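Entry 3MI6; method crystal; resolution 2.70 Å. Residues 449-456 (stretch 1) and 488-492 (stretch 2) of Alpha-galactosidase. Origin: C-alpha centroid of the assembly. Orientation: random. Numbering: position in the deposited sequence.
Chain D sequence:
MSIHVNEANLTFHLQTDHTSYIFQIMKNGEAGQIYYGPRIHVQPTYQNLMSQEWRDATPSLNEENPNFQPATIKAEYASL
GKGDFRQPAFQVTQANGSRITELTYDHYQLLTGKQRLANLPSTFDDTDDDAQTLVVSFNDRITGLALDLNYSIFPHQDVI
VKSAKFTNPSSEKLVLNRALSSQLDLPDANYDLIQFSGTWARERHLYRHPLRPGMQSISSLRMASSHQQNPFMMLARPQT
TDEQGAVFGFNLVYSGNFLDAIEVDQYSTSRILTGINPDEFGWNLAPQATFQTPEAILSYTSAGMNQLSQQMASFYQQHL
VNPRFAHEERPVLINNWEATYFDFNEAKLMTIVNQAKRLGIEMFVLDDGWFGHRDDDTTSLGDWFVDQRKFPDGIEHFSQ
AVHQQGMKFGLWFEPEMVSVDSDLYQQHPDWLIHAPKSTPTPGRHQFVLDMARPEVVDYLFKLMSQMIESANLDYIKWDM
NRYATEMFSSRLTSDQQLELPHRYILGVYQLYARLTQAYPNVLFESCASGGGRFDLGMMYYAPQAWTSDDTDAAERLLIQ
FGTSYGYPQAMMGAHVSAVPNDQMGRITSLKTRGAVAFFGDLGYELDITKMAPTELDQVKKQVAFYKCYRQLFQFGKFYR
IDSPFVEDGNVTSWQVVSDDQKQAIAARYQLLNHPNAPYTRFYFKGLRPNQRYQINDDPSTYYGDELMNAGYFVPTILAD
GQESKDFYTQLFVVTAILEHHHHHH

Stretch 1, residues 449-456: LDMARPEV
Stretch 2, residues 488-492: FSSRL

Which polar contacts hold the two stretches together? The shortest is a hydrogen bond from Ser 489 OG to Asp 450 OD2, at 2.5 Å, in which the hydroxyl donates to a buried carboxylate. Asp 450 points its CA-to-CB bond toward the second stretch with chi1 t (-173°) and chi2 -11°, while Ser 489 is also t (-180°). The second strong link is a salt bridge between Glu 455 OE1 and Arg 491 NH1, 2.8 Å apart, with the carboxylate oxygen at the edge of the guanidinium, near its plane. A weak hydrogen bond, 2.6 Å long with an N-H...acceptor angle of 126°, runs from Arg 453 NH2 to Ser 490 OG, again at a guanidinium edge; Ser 490 is p (47°).

How is Arg 453 held in position to reach across? Its side chain (m, t, t, chi4 -107°) starts sideways, but its end comes nearer the other stretch. Two acids of its own stretch flank the positive charge: NE forms a salt bridge with Asp 450 OD2 at 3.3 Å, and NH1 forms another with Glu 455 OE2 at 2.8 Å, each with a weak hydrogen bond. Thus Asp 450 OD2 serves both Arg 453 and Ser 489, and the Glu 455 carboxylate, with chi1 p (61°) and chi2 -98°, joins the two arginines through its two oxygens.

What backbone carries these groups? Each stretch makes a type I turn, Asp 450 to Arg 453 and Ser 489 to Leu 492. In the first, phi/psi are -61/-8 at Met 451, a selenomethionine, and -75/-16 at Ala 452, and Arg 453 N donates to Asp 450 O at 3.1 Å. In the second they are -73/-18 at Ser 490 and -72/-18 at Arg 491, with a weak 3.4 Å bond from Leu 492 N to Ser 489 O. Arg 453 (-92/122) is the N-cap of the helix that begins at Pro 454, and Val 456 N bonds to Arg 453 O at 2.9 Å. The CA atoms of Asp 450 and Ser 489 lie 6.8 Å apart, those of Arg 453 and Arg 491 6.7 Å.

What packs around the polar network? The CA-to-CB bond of Arg 491 (t, p, t, chi4 -101°) points toward the first stretch, and the residue has the largest covered area, 91 of the 320 Å² buried in total. Its CB lies over one face of the Arg 453 guanidinium and is 3.8 Å from Arg 453 CG. Pro 454 CD, in turn, sits over one face of the Arg 491 guanidinium, 3.7 Å from Arg 491 NH1.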

# COMPACT_ATOMS: atom_id res chain seq x y z
N LEU D 449 -38.73 -12.27 -25.52
CA LEU D 449 -40.16 -11.94 -25.58
C LEU D 449 -40.47 -10.65 -24.86
O LEU D 449 -39.92 -10.38 -23.81
CB LEU D 449 -40.99 -13.03 -24.91
CG LEU D 449 -40.90 -14.40 -25.54
CD1 LEU D 449 -41.58 -15.44 -24.66
CD2 LEU D 449 -41.53 -14.32 -26.93
N ASP D 450 -41.39 -9.87 -25.40
CA ASP D 450 -41.83 -8.68 -24.68
C ASP D 450 -42.68 -9.00 -23.43
O ASP D 450 -43.90 -9.00 -23.47
CB ASP D 450 -42.58 -7.76 -25.62
CG ASP D 450 -42.92 -6.46 -24.99
OD1 ASP D 450 -42.75 -6.35 -23.76
OD2 ASP D 450 -43.35 -5.54 -25.71
N MSE D 451 -42.00 -9.28 -22.33
CA MSE D 451 -42.66 -9.55 -21.05
C MSE D 451 -43.50 -8.38 -20.55
O MSE D 451 -44.19 -8.50 -19.55
CB MSE D 451 -41.62 -9.87 -19.98
CG MSE D 451 -40.80 -11.12 -20.25
SE MSE D 451 -41.90 -12.74 -20.27
CE MSE D 451 -42.63 -12.64 -18.47
N ALA D 452 -43.41 -7.25 -21.23
CA ALA D 452 -44.14 -6.06 -20.81
C ALA D 452 -45.61 -6.21 -21.18
O ALA D 452 -46.45 -5.47 -20.67
CB ALA D 452 -43.55 -4.82 -21.45
N ARG D 453 -45.90 -7.16 -22.06
CA ARG D 453 -47.27 -7.40 -22.51
C ARG D 453 -47.95 -8.46 -21.66
O ARG D 453 -47.47 -9.59 -21.55
CB ARG D 453 -47.28 -7.87 -23.96
CG ARG D 453 -46.62 -6.94 -24.93
CD ARG D 453 -46.14 -7.71 -26.13
NE ARG D 453 -46.00 -6.84 -27.29
CZ ARG D 453 -46.83 -6.84 -28.33
NH1 ARG D 453 -47.86 -7.67 -28.37
NH2 ARG D 453 -46.62 -6.00 -29.34
N PRO D 454 -49.08 -8.10 -21.04
CA PRO D 454 -49.84 -9.07 -20.24
C PRO D 454 -50.36 -10.25 -21.05
O PRO D 454 -50.67 -11.29 -20.47
CB PRO D 454 -50.98 -8.22 -19.68
CG PRO D 454 -50.42 -6.84 -19.63
CD PRO D 454 -49.54 -6.72 -20.83
N GLU D 455 -50.47 -10.13 -22.37
CA GLU D 455 -50.88 -11.29 -23.15
C GLU D 455 -49.78 -12.34 -23.12
O GLU D 455 -50.04 -13.54 -23.14
CB GLU D 455 -51.29 -10.91 -24.59
CG GLU D 455 -50.21 -10.27 -25.48
CD GLU D 455 -50.29 -8.73 -25.54
OE1 GLU D 455 -50.66 -8.08 -24.52
OE2 GLU D 455 -49.96 -8.16 -26.61
N VAL D 456 -48.54 -11.88 -23.06
CA VAL D 456 -47.40 -12.78 -23.04
C VAL D 456 -47.32 -13.58 -21.74
O VAL D 456 -47.12 -14.79 -21.76
CB VAL D 456 -46.08 -12.03 -23.28
CG1 VAL D 456 -44.89 -12.96 -23.13
CG2 VAL D 456 -46.09 -11.40 -24.66
N PHE D 488 -37.34 -2.29 -27.71
CA PHE D 488 -38.54 -1.59 -28.13
C PHE D 488 -39.76 -2.42 -27.80
O PHE D 488 -39.72 -3.64 -27.83
CB PHE D 488 -38.48 -1.28 -29.63
CG PHE D 488 -39.52 -0.27 -30.07
CD1 PHE D 488 -40.74 -0.69 -30.60
CD2 PHE D 488 -39.27 1.09 -29.97
CE1 PHE D 488 -41.69 0.23 -31.01
CE2 PHE D 488 -40.21 2.01 -30.37
CZ PHE D 488 -41.43 1.58 -30.90
N SER D 489 -40.86 -1.75 -27.47
CA SER D 489 -42.12 -2.42 -27.25
C SER D 489 -43.17 -1.68 -28.07
O SER D 489 -43.33 -0.47 -27.92
CB SER D 489 -42.48 -2.41 -25.77
OG SER D 489 -43.72 -3.05 -25.52
N SER D 490 -43.87 -2.40 -28.94
CA SER D 490 -44.97 -1.80 -29.70
C SER D 490 -46.19 -1.56 -28.79
O SER D 490 -47.08 -0.78 -29.11
CB SER D 490 -45.34 -2.66 -30.90
OG SER D 490 -45.46 -4.03 -30.55
N ARG D 491 -46.19 -2.25 -27.65
CA ARG D 491 -47.26 -2.15 -26.67
C ARG D 491 -47.23 -0.82 -25.94
O ARG D 491 -48.21 -0.42 -25.31
CB ARG D 491 -47.13 -3.29 -25.66
CG ARG D 491 -48.06 -3.19 -24.47
CD ARG D 491 -49.51 -3.16 -24.94
NE ARG D 491 -50.43 -3.13 -23.81
CZ ARG D 491 -51.09 -4.19 -23.36
NH1 ARG D 491 -50.92 -5.37 -23.96
NH2 ARG D 491 -51.91 -4.07 -22.32
N LEU D 492 -46.10 -0.13 -26.01
CA LEU D 492 -45.94 1.11 -25.28
C LEU D 492 -45.88 2.26 -26.27
O LEU D 492 -45.53 2.05 -27.44
CB LEU D 492 -44.66 1.07 -24.42
CG LEU D 492 -44.54 -0.11 -23.45
CD1 LEU D 492 -43.15 -0.19 -22.85
CD2 LEU D 492 -45.59 -0.02 -22.34